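Long-range contacts in vinylacetyl-CoA Delta-isomerase (Nitrosopumilus maritimus SCM1, PDB 6VJR), which binds a [4Fe-4S] cluster and FAD and probably dehydrates 4-hydroxybutyryl-CoA and isomerises vinylacetyl-CoA: residues A342-Q346 against N357-A362; Q463-K467 against E486-F491. All coordinates share one frame; numbering follows the deposited sequence.

Overall arrangement
Contact 1 joins the end of one helix to the start of the next, whereas contact 2 joins two helix starts, and they sit in different surroundings. Contact 1 is wholly buried and links helix 320-345 to helix 359-369, its side chains coming within about 8 Å of those of the iron ligands His289 and Tyr293. Contact 2, farther from the chain's centre and only partly buried, joins the starts of helices 464-475 and 489-494, away from the annotated sites. A serine hydroxyl is the hub of contact 1; a carboxylate, an amide and four bridging waters serve contact 2. Tyr490 links them by packing against Asp358, Met360 and Leu361, and both reach the second subunit.

Contact 1: A342-Q346 against N357-A362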
loop_
_atom_site.group_PDB
_atom_site.type_symbol
_atom_site.label_atom_id
_atom_site.label_comp_id
_atom_site.label_asym_id
_atom_site.label_seq_id
_atom_site.Cartn_x
_atom_site.Cartn_y
_atom_site.Cartn_z
ATOM N N ALA A 342 21.506 -2.485 -9.203
ATOM C CA ALA A 342 21.543 -1.327 -10.080
ATOM C C ALA A 342 22.512 -0.284 -9.499
ATOM O O ALA A 342 23.292 0.307 -10.209
ATOM C CB ALA A 342 20.155 -0.721 -10.228
ATOM N N SER A 343 22.441 -0.045 -8.191
ATOM C CA SER A 343 23.331 0.881 -7.512
ATOM C C SER A 343 24.780 0.481 -7.766
ATOM O O SER A 343 25.631 1.311 -8.096
ATOM C CB SER A 343 23.020 0.965 -6.039
ATOM O OG SER A 343 23.896 1.884 -5.378
ATOM N N SER A 344 25.065 -0.805 -7.571
ATOM C CA SER A 344 26.423 -1.315 -7.724
ATOM C C SER A 344 26.874 -1.221 -9.173
ATOM O O SER A 344 28.008 -0.781 -9.447
ATOM C CB SER A 344 26.464 -2.695 -7.198
ATOM O OG SER A 344 26.279 -2.808 -5.805
ATOM N N HIS A 345 26.026 -1.642 -10.113
ATOM C CA HIS A 345 26.334 -1.576 -11.541
ATOM C C HIS A 345 26.651 -0.164 -12.009
ATOM O O HIS A 345 27.457 -0.020 -12.918
ATOM C CB HIS A 345 25.197 -2.143 -12.407
ATOM C CG HIS A 345 25.249 -3.622 -12.635
ATOM N ND1 HIS A 345 26.242 -4.205 -13.389
ATOM C CD2 HIS A 345 24.455 -4.611 -12.231
ATOM C CE1 HIS A 345 26.003 -5.517 -13.479
ATOM N NE2 HIS A 345 24.905 -5.774 -12.790
ATOM N N GLN A 346 26.011 0.843 -11.376
ATOM C CA GLN A 346 26.146 2.259 -11.721
ATOM C C GLN A 346 27.284 2.933 -10.937
ATOM O O GLN A 346 27.390 4.168 -10.957
ATOM C CB GLN A 346 24.788 2.934 -11.519
ATOM C CG GLN A 346 23.801 2.508 -12.593
ATOM C CD GLN A 346 24.161 2.954 -13.996
ATOM O OE1 GLN A 346 24.342 2.153 -14.925
ATOM N NE2 GLN A 346 24.217 4.271 -14.175
ATOM N N ASN A 357 29.324 2.949 -5.206
ATOM C CA ASN A 357 28.053 2.692 -5.838
ATOM C C ASN A 357 27.218 3.976 -5.908
ATOM O O ASN A 357 27.496 4.985 -5.265
ATOM C CB ASN A 357 27.298 1.614 -5.062
ATOM C CG ASN A 357 27.103 2.037 -3.633
ATOM O OD1 ASN A 357 28.049 2.184 -2.856
ATOM N ND2 ASN A 357 25.859 2.256 -3.270
ATOM N N ASP A 358 26.184 3.937 -6.758
ATOM C CA ASP A 358 25.275 5.045 -6.978
ATOM C C ASP A 358 24.474 5.343 -5.725
ATOM O O ASP A 358 23.652 4.541 -5.290
ATOM C CB ASP A 358 24.319 4.778 -8.129
ATOM C CG ASP A 358 23.510 6.002 -8.522
ATOM O OD1 ASP A 358 22.717 6.467 -7.677
ATOM O OD2 ASP A 358 23.707 6.506 -9.665
ATOM N N ASP A 359 24.700 6.528 -5.164
ATOM C CA ASP A 359 24.087 6.890 -3.886
ATOM C C ASP A 359 22.555 6.938 -3.959
ATOM O O ASP A 359 21.884 6.425 -3.067
ATOM C CB ASP A 359 24.639 8.215 -3.408
ATOM C CG ASP A 359 24.261 8.544 -1.978
ATOM O OD1 ASP A 359 23.054 8.814 -1.764
ATOM O OD2 ASP A 359 25.169 8.502 -1.137
ATOM N N MET A 360 22.013 7.559 -4.987
ATOM C CA MET A 360 20.578 7.678 -5.125
ATOM C C MET A 360 19.942 6.295 -5.136
ATOM O O MET A 360 18.996 6.047 -4.403
ATOM C CB MET A 360 20.174 8.470 -6.374
ATOM C CG MET A 360 18.693 8.443 -6.608
ATOM S SD MET A 360 17.694 9.369 -5.451
ATOM C CE MET A 360 17.539 10.931 -6.337
ATOM N N LEU A 361 20.478 5.397 -5.945
ATOM C CA LEU A 361 19.884 4.075 -6.033
ATOM C C LEU A 361 20.068 3.245 -4.759
ATOM O O LEU A 361 19.222 2.405 -4.464
ATOM C CB LEU A 361 20.385 3.364 -7.269
ATOM C CG LEU A 361 20.033 4.031 -8.592
ATOM C CD1 LEU A 361 20.737 3.378 -9.747
ATOM C CD2 LEU A 361 18.531 3.913 -8.781
ATOM N N ALA A 362 21.158 3.491 -4.009
ATOM C CA ALA A 362 21.307 2.894 -2.692
ATOM C C ALA A 362 20.163 3.348 -1.780
ATOM O O ALA A 362 19.680 2.559 -0.983
ATOM C CB ALA A 362 22.627 3.215 -2.083
HETATM O O HOH W 1 22.721 5.880 -12.112
#
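The amide of Asn357 points its ND2 at Ser343 OG, 2.9 Å away and within 1° of the amide plane, in a nearly straight bond (172°); ND2 also donates to Cys287 O. A second flat group, the carboxylate of Asp358, is met at OD1 on its anti side by Leu361 N, tilted out of its plane. Asp358 is the N-cap of helix 359-369, its OD1 making the capping bond, and the contact fixes that start to the last turn of helix 320-345, within the C-terminal region related to the acyl-CoA dehydrogenase clan. The hydroxyl of Ser343 donates to Asp358 O over 2.7 Å, carried there by a chi1 of -180° that sets OG opposite the backbone N, while the same carbonyl accepts from Ala362 N at 3.0 Å. The backbone adds a return bond, Asp358 N to Ser343 O (3.0 Å). Replacing Ser343 by alanine would probably leave Asn357 ND2 and Asp358 O each short of a partner and the amide freer to turn. Ser343 CB touches Leu361 CB at 3.8 Å. Asp358 OD2 forms a salt bridge with Arg493, and Gln346 OE1 is hydrogen-bonded to His345 of the second subunit. Gln346 CB lies 3.9 Å from Asp358 CB, and farther out one water spans Gln346 NE2 and Asp358 OD2.

Contact 2: Q463-K467 against E486-F491; sequences QVGYK and ESSEYF
Glu486 grips the first turn of helix 464-475 with both carboxylate oxygens: OE1 accepts from Gly465 N at 2.8 Å through its syn lone pair, and OE2 takes Tyr466 N at 3.0 Å, also on the syn side but 22° out of plane. The carboxylate thus takes backbone N-H groups at the helix N-terminus, where Gln463 holds the N-cap position. Amides at a helix start would be expected to stabilise the negative charge, and a water joins OE1 to Val464 N as well. Gly465 suits this spot, since a CB there would crowd OE1. In the other direction, the extended side chain of Gln463 carries its OE1 to Phe491 N (2.9 Å), in the first turn of helix 489-494, with the donor in the carbonyl plane. Its NE2 reaches Glu486 OE2 and Ser488 O through two separate waters. Beyond these bonds, Phe491 CD2 sits 3.5 Å over one face of the Tyr466 ring, near its rim, the two planes inclined at 42°. At the edge of the Phe491 ring, Lys467 CE approaches CZ to 3.7 Å. The paired helix starts lie against the second subunit, where Gln92 bonds Tyr466 OH and Glu334 bonds Tyr490 OH, while Tyr490 also packs on helix 359-369 of its own chain.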
loop_
_atom_site.group_PDB
_atom_site.type_symbol
_atom_site.label_atom_id
_atom_site.label_comp_id
_atom_site.label_asym_id
_atom_site.label_seq_id
_atom_site.Cartn_x
_atom_site.Cartn_y
_atom_site.Cartn_z
ATOM N N GLN A 463 17.048 16.579 -7.806
ATOM C CA GLN A 463 17.099 17.534 -8.926
ATOM C C GLN A 463 15.712 18.095 -9.273
ATOM O O GLN A 463 15.270 18.090 -10.422
ATOM C CB GLN A 463 17.753 16.854 -10.124
ATOM C CG GLN A 463 19.218 16.579 -9.871
ATOM C CD GLN A 463 19.950 15.990 -11.051
ATOM O OE1 GLN A 463 20.200 14.779 -11.107
ATOM N NE2 GLN A 463 20.244 16.837 -12.018
ATOM N N VAL A 464 15.031 18.615 -8.244
ATOM C CA VAL A 464 13.733 19.253 -8.413
ATOM C C VAL A 464 13.775 20.408 -9.423
ATOM O O VAL A 464 12.887 20.527 -10.254
ATOM C CB VAL A 464 13.173 19.758 -7.077
ATOM C CG1 VAL A 464 11.829 20.441 -7.266
ATOM C CG2 VAL A 464 13.028 18.647 -6.108
ATOM N N GLY A 465 14.812 21.261 -9.358
ATOM C CA GLY A 465 14.876 22.380 -10.271
ATOM C C GLY A 465 14.991 21.934 -11.732
ATOM O O GLY A 465 14.377 22.543 -12.602
ATOM N N TYR A 466 15.844 20.912 -11.990
ATOM C CA TYR A 466 15.949 20.331 -13.306
ATOM C C TYR A 466 14.592 19.845 -13.791
ATOM O O TYR A 466 14.191 20.109 -14.920
ATOM C CB TYR A 466 16.994 19.209 -13.271
ATOM C CG TYR A 466 17.259 18.384 -14.524
ATOM C CD1 TYR A 466 16.382 17.391 -14.941
ATOM C CD2 TYR A 466 18.470 18.455 -15.181
ATOM C CE1 TYR A 466 16.636 16.576 -16.028
ATOM C CE2 TYR A 466 18.750 17.620 -16.259
ATOM C CZ TYR A 466 17.817 16.693 -16.698
ATOM O OH TYR A 466 18.038 15.813 -17.753
ATOM N N LYS A 467 13.892 19.134 -12.915
ATOM C CA LYS A 467 12.593 18.567 -13.267
ATOM C C LYS A 467 11.513 19.635 -13.506
ATOM O O LYS A 467 10.718 19.522 -14.440
ATOM C CB LYS A 467 12.153 17.551 -12.205
ATOM C CG LYS A 467 13.054 16.314 -12.140
ATOM C CD LYS A 467 12.700 15.318 -11.045
ATOM C CE LYS A 467 13.675 14.159 -11.119
ATOM N NZ LYS A 467 13.412 13.204 -10.082
ATOM N N GLU A 486 21.477 23.106 -7.121
ATOM C CA GLU A 486 21.271 21.833 -6.458
ATOM C C GLU A 486 22.353 20.883 -6.961
ATOM O O GLU A 486 22.922 21.108 -8.028
ATOM C CB GLU A 486 19.893 21.256 -6.787
ATOM C CG GLU A 486 19.655 21.037 -8.281
ATOM C CD GLU A 486 18.215 20.879 -8.766
ATOM O OE1 GLU A 486 17.283 21.219 -7.961
ATOM O OE2 GLU A 486 17.975 20.433 -9.955
ATOM N N SER A 487 22.550 19.792 -6.220
ATOM C CA SER A 487 23.393 18.724 -6.692
ATOM C C SER A 487 22.818 18.159 -7.983
ATOM O O SER A 487 21.656 17.784 -8.004
ATOM C CB SER A 487 23.559 17.636 -5.698
ATOM O OG SER A 487 24.418 16.654 -6.287
ATOM N N SER A 488 23.657 18.047 -9.033
ATOM C CA SER A 488 23.191 17.560 -10.320
ATOM C C SER A 488 23.844 16.232 -10.686
ATOM O O SER A 488 23.733 15.779 -11.819
ATOM C CB SER A 488 23.423 18.571 -11.399
ATOM O OG SER A 488 24.806 18.771 -11.588
ATOM N N GLU A 489 24.438 15.557 -9.708
ATOM C CA GLU A 489 25.285 14.408 -9.994
ATOM C C GLU A 489 24.476 13.208 -10.466
ATOM O O GLU A 489 24.936 12.456 -11.300
ATOM C CB GLU A 489 26.162 14.081 -8.788
ATOM C CG GLU A 489 27.203 15.165 -8.521
ATOM C CD GLU A 489 27.904 15.720 -9.767
ATOM O OE1 GLU A 489 27.648 16.922 -10.132
ATOM O OE2 GLU A 489 28.685 14.955 -10.403
ATOM N N TYR A 490 23.223 13.058 -10.024
ATOM C CA TYR A 490 22.525 11.797 -10.310
ATOM C C TYR A 490 22.263 11.665 -11.808
ATOM O O TYR A 490 22.498 10.598 -12.409
ATOM C CB TYR A 490 21.220 11.637 -9.529
ATOM C CG TYR A 490 20.475 10.326 -9.822
ATOM C CD1 TYR A 490 21.075 9.078 -9.728
ATOM C CD2 TYR A 490 19.142 10.328 -10.205
ATOM C CE1 TYR A 490 20.382 7.900 -10.014
ATOM C CE2 TYR A 490 18.440 9.155 -10.478
ATOM C CZ TYR A 490 19.050 7.922 -10.349
ATOM O OH TYR A 490 18.421 6.716 -10.618
ATOM N N PHE A 491 21.684 12.715 -12.425
ATOM C CA PHE A 491 21.409 12.652 -13.859
ATOM C C PHE A 491 22.683 12.591 -14.697
ATOM O O PHE A 491 22.666 12.018 -15.803
ATOM C CB PHE A 491 20.404 13.691 -14.339
ATOM C CG PHE A 491 18.972 13.357 -13.982
ATOM C CD1 PHE A 491 18.516 12.058 -13.954
ATOM C CD2 PHE A 491 18.073 14.360 -13.672
ATOM C CE1 PHE A 491 17.182 11.777 -13.612
ATOM C CE2 PHE A 491 16.745 14.055 -13.362
ATOM C CZ PHE A 491 16.328 12.766 -13.287
HETATM O O HOH W 2 19.394 17.521 -6.395
HETATM O O HOH W 3 20.078 19.796 -11.520
HETATM O O HOH W 4 22.315 16.591 -14.159
HETATM O O HOH W 5 16.627 19.466 -5.863
#